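Local coordinates for lactococcus lactis MG1363 DpsA (Lactococcus lactis, PDB 1ZS3), which is a Dps-family protein that assembles into a twelve-subunit shell and is linked to DNA binding and the response to oxidative stress, at residues Q157-L162 with K168-F173. Residues are numbered along the deposited sequence; the frame is centred on the assembly and turned at random.
Sequences QVIRNL and KSVADF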
loop_
_atom_site.group_PDB
_atom_site.type_symbol
_atom_site.label_atom_id
_atom_site.label_comp_id
_atom_site.label_asym_id
_atom_site.label_seq_id
_atom_site.Cartn_x
_atom_site.Cartn_y
_atom_site.Cartn_z
ATOM N N GLN A 157 21.317 12.783 -17.709
ATOM C CA GLN A 157 21.424 12.236 -16.382
ATOM C C GLN A 157 22.116 10.923 -16.468
ATOM O O GLN A 157 23.076 10.710 -15.738
ATOM C CB GLN A 157 20.015 12.056 -15.863
ATOM C CG GLN A 157 19.820 11.674 -14.452
ATOM C CD GLN A 157 18.376 11.224 -14.233
ATOM O OE1 GLN A 157 17.430 11.857 -14.738
ATOM N NE2 GLN A 157 18.202 10.108 -13.556
ATOM N N VAL A 158 21.683 10.056 -17.384
ATOM C CA VAL A 158 22.348 8.777 -17.534
ATOM C C VAL A 158 23.839 8.937 -17.830
ATOM O O VAL A 158 24.637 8.113 -17.354
ATOM C CB VAL A 158 21.731 7.916 -18.645
ATOM C CG1 VAL A 158 22.619 6.736 -18.953
ATOM C CG2 VAL A 158 20.330 7.446 -18.254
ATOM N N ILE A 159 24.210 9.954 -18.620
ATOM C CA ILE A 159 25.595 10.160 -19.029
ATOM C C ILE A 159 26.412 10.477 -17.813
ATOM O O ILE A 159 27.578 10.075 -17.753
ATOM C CB ILE A 159 25.734 11.331 -20.072
ATOM C CG1 ILE A 159 25.214 10.909 -21.453
ATOM C CG2 ILE A 159 27.212 11.824 -20.216
ATOM C CD1 ILE A 159 24.722 12.080 -22.299
ATOM N N ARG A 160 25.834 11.228 -16.883
ATOM C CA ARG A 160 26.599 11.700 -15.750
ATOM C C ARG A 160 26.618 10.669 -14.698
ATOM O O ARG A 160 27.482 10.709 -13.883
ATOM C CB ARG A 160 26.041 12.991 -15.192
ATOM C CG ARG A 160 26.865 13.542 -14.011
ATOM C CD ARG A 160 26.488 14.974 -13.624
ATOM N NE ARG A 160 25.118 15.025 -13.140
ATOM C CZ ARG A 160 24.775 15.121 -11.871
ATOM N NH1 ARG A 160 25.686 15.226 -10.919
ATOM N NH2 ARG A 160 23.505 15.137 -11.555
ATOM N N ASN A 161 25.688 9.743 -14.718
ATOM C CA ASN A 161 25.676 8.639 -13.722
ATOM C C ASN A 161 26.678 7.593 -14.119
ATOM O O ASN A 161 27.440 7.136 -13.269
ATOM C CB ASN A 161 24.316 7.949 -13.643
ATOM C CG ASN A 161 23.336 8.638 -12.699
ATOM O OD1 ASN A 161 23.679 9.572 -11.940
ATOM N ND2 ASN A 161 22.098 8.166 -12.740
ATOM N N LEU A 162 26.630 7.161 -15.380
ATOM C CA LEU A 162 27.667 6.279 -15.947
ATOM C C LEU A 162 29.074 6.905 -15.857
ATOM O O LEU A 162 30.032 6.219 -15.507
ATOM C CB LEU A 162 27.308 5.882 -17.369
ATOM C CG LEU A 162 25.954 5.193 -17.599
ATOM C CD1 LEU A 162 25.647 5.090 -19.085
ATOM C CD2 LEU A 162 25.931 3.801 -16.997
ATOM N N LYS A 168 34.700 9.149 -13.163
ATOM C CA LYS A 168 34.924 10.341 -14.003
ATOM C C LYS A 168 33.849 11.413 -13.792
ATOM O O LYS A 168 32.710 11.135 -13.456
ATOM C CB LYS A 168 34.958 9.972 -15.508
ATOM C CG LYS A 168 35.903 8.783 -15.890
ATOM C CD LYS A 168 36.824 9.078 -17.122
ATOM C CE LYS A 168 37.313 7.813 -17.852
ATOM N NZ LYS A 168 38.025 6.886 -16.911
ATOM N N SER A 169 34.269 12.661 -14.007
ATOM C CA SER A 169 33.367 13.792 -14.201
ATOM C C SER A 169 32.738 13.673 -15.577
ATOM O O SER A 169 33.315 13.090 -16.490
ATOM C CB SER A 169 34.120 15.128 -14.084
ATOM O OG SER A 169 33.815 15.734 -12.839
ATOM N N VAL A 170 31.585 14.304 -15.745
ATOM C CA VAL A 170 30.976 14.371 -17.062
ATOM C C VAL A 170 31.972 15.154 -17.969
ATOM O O VAL A 170 32.267 14.718 -19.087
ATOM C CB VAL A 170 29.508 14.964 -17.006
ATOM C CG1 VAL A 170 29.478 16.518 -17.234
ATOM C CG2 VAL A 170 28.643 14.272 -18.017
ATOM N N ALA A 171 32.584 16.214 -17.393
ATOM C CA ALA A 171 33.519 17.117 -18.096
ATOM C C ALA A 171 34.662 16.377 -18.825
ATOM O O ALA A 171 35.118 16.852 -19.887
ATOM C CB ALA A 171 34.107 18.170 -17.121
ATOM N N ASP A 172 35.177 15.283 -18.214
ATOM C CA ASP A 172 36.098 14.405 -18.994
ATOM C C ASP A 172 35.584 14.128 -20.418
ATOM O O ASP A 172 36.024 14.745 -21.383
ATOM C CB ASP A 172 36.473 13.120 -18.301
ATOM C CG ASP A 172 36.976 13.379 -16.862
ATOM O OD1 ASP A 172 37.344 14.532 -16.495
ATOM O OD2 ASP A 172 37.053 12.466 -16.011
ATOM N N PHE A 173 34.623 13.227 -20.546
ATOM C CA PHE A 173 33.805 13.243 -21.797
ATOM C C PHE A 173 33.200 14.637 -22.024
ATOM O O PHE A 173 33.202 15.092 -23.185
ATOM C CB PHE A 173 32.679 12.183 -21.751
ATOM C CG PHE A 173 33.139 10.895 -21.038
ATOM C CD1 PHE A 173 33.325 10.841 -19.639
ATOM C CD2 PHE A 173 33.540 9.789 -21.788
ATOM C CE1 PHE A 173 33.825 9.658 -19.060
ATOM C CE2 PHE A 173 34.035 8.625 -21.200
ATOM C CZ PHE A 173 34.177 8.556 -19.848
#
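V170 turns one methyl, CG2, onto the surface of helix 142-165, where I159 and R160 receive it. The tight part is a methyl-to-methyl contact: V170 CG2 lies 3.6 Å from I159 CG2, the two side chains meeting at a slant. The I159 branch is available because CG2 is anti to the backbone N while CG1 (chi1 -74°) is swung back beside that N; the buried body of I159 meanwhile packs on F122 of helix 111-138. Valine suits this place because its compact branch sets one methyl against both I159 CG2 and the backbone at R160 CA, with no polar group to satisfy.

R160 CB lies 4.0 Å from V170 CG2, and the long arginine chain carries the guanidinium on to a second subunit, where NE forms a salt bridge with D81 and NH2 a long, weak ion pair with D77 of that second subunit. Beyond V170 the contact thins out, and two weak bonds close the turn, S169 N to D172 OD2 and D172 N to S169 O. Between 157-162 and 168-173 the contact is apolar, so the hold is probably modest and directionless, in contrast to the R160-D81 salt bridge.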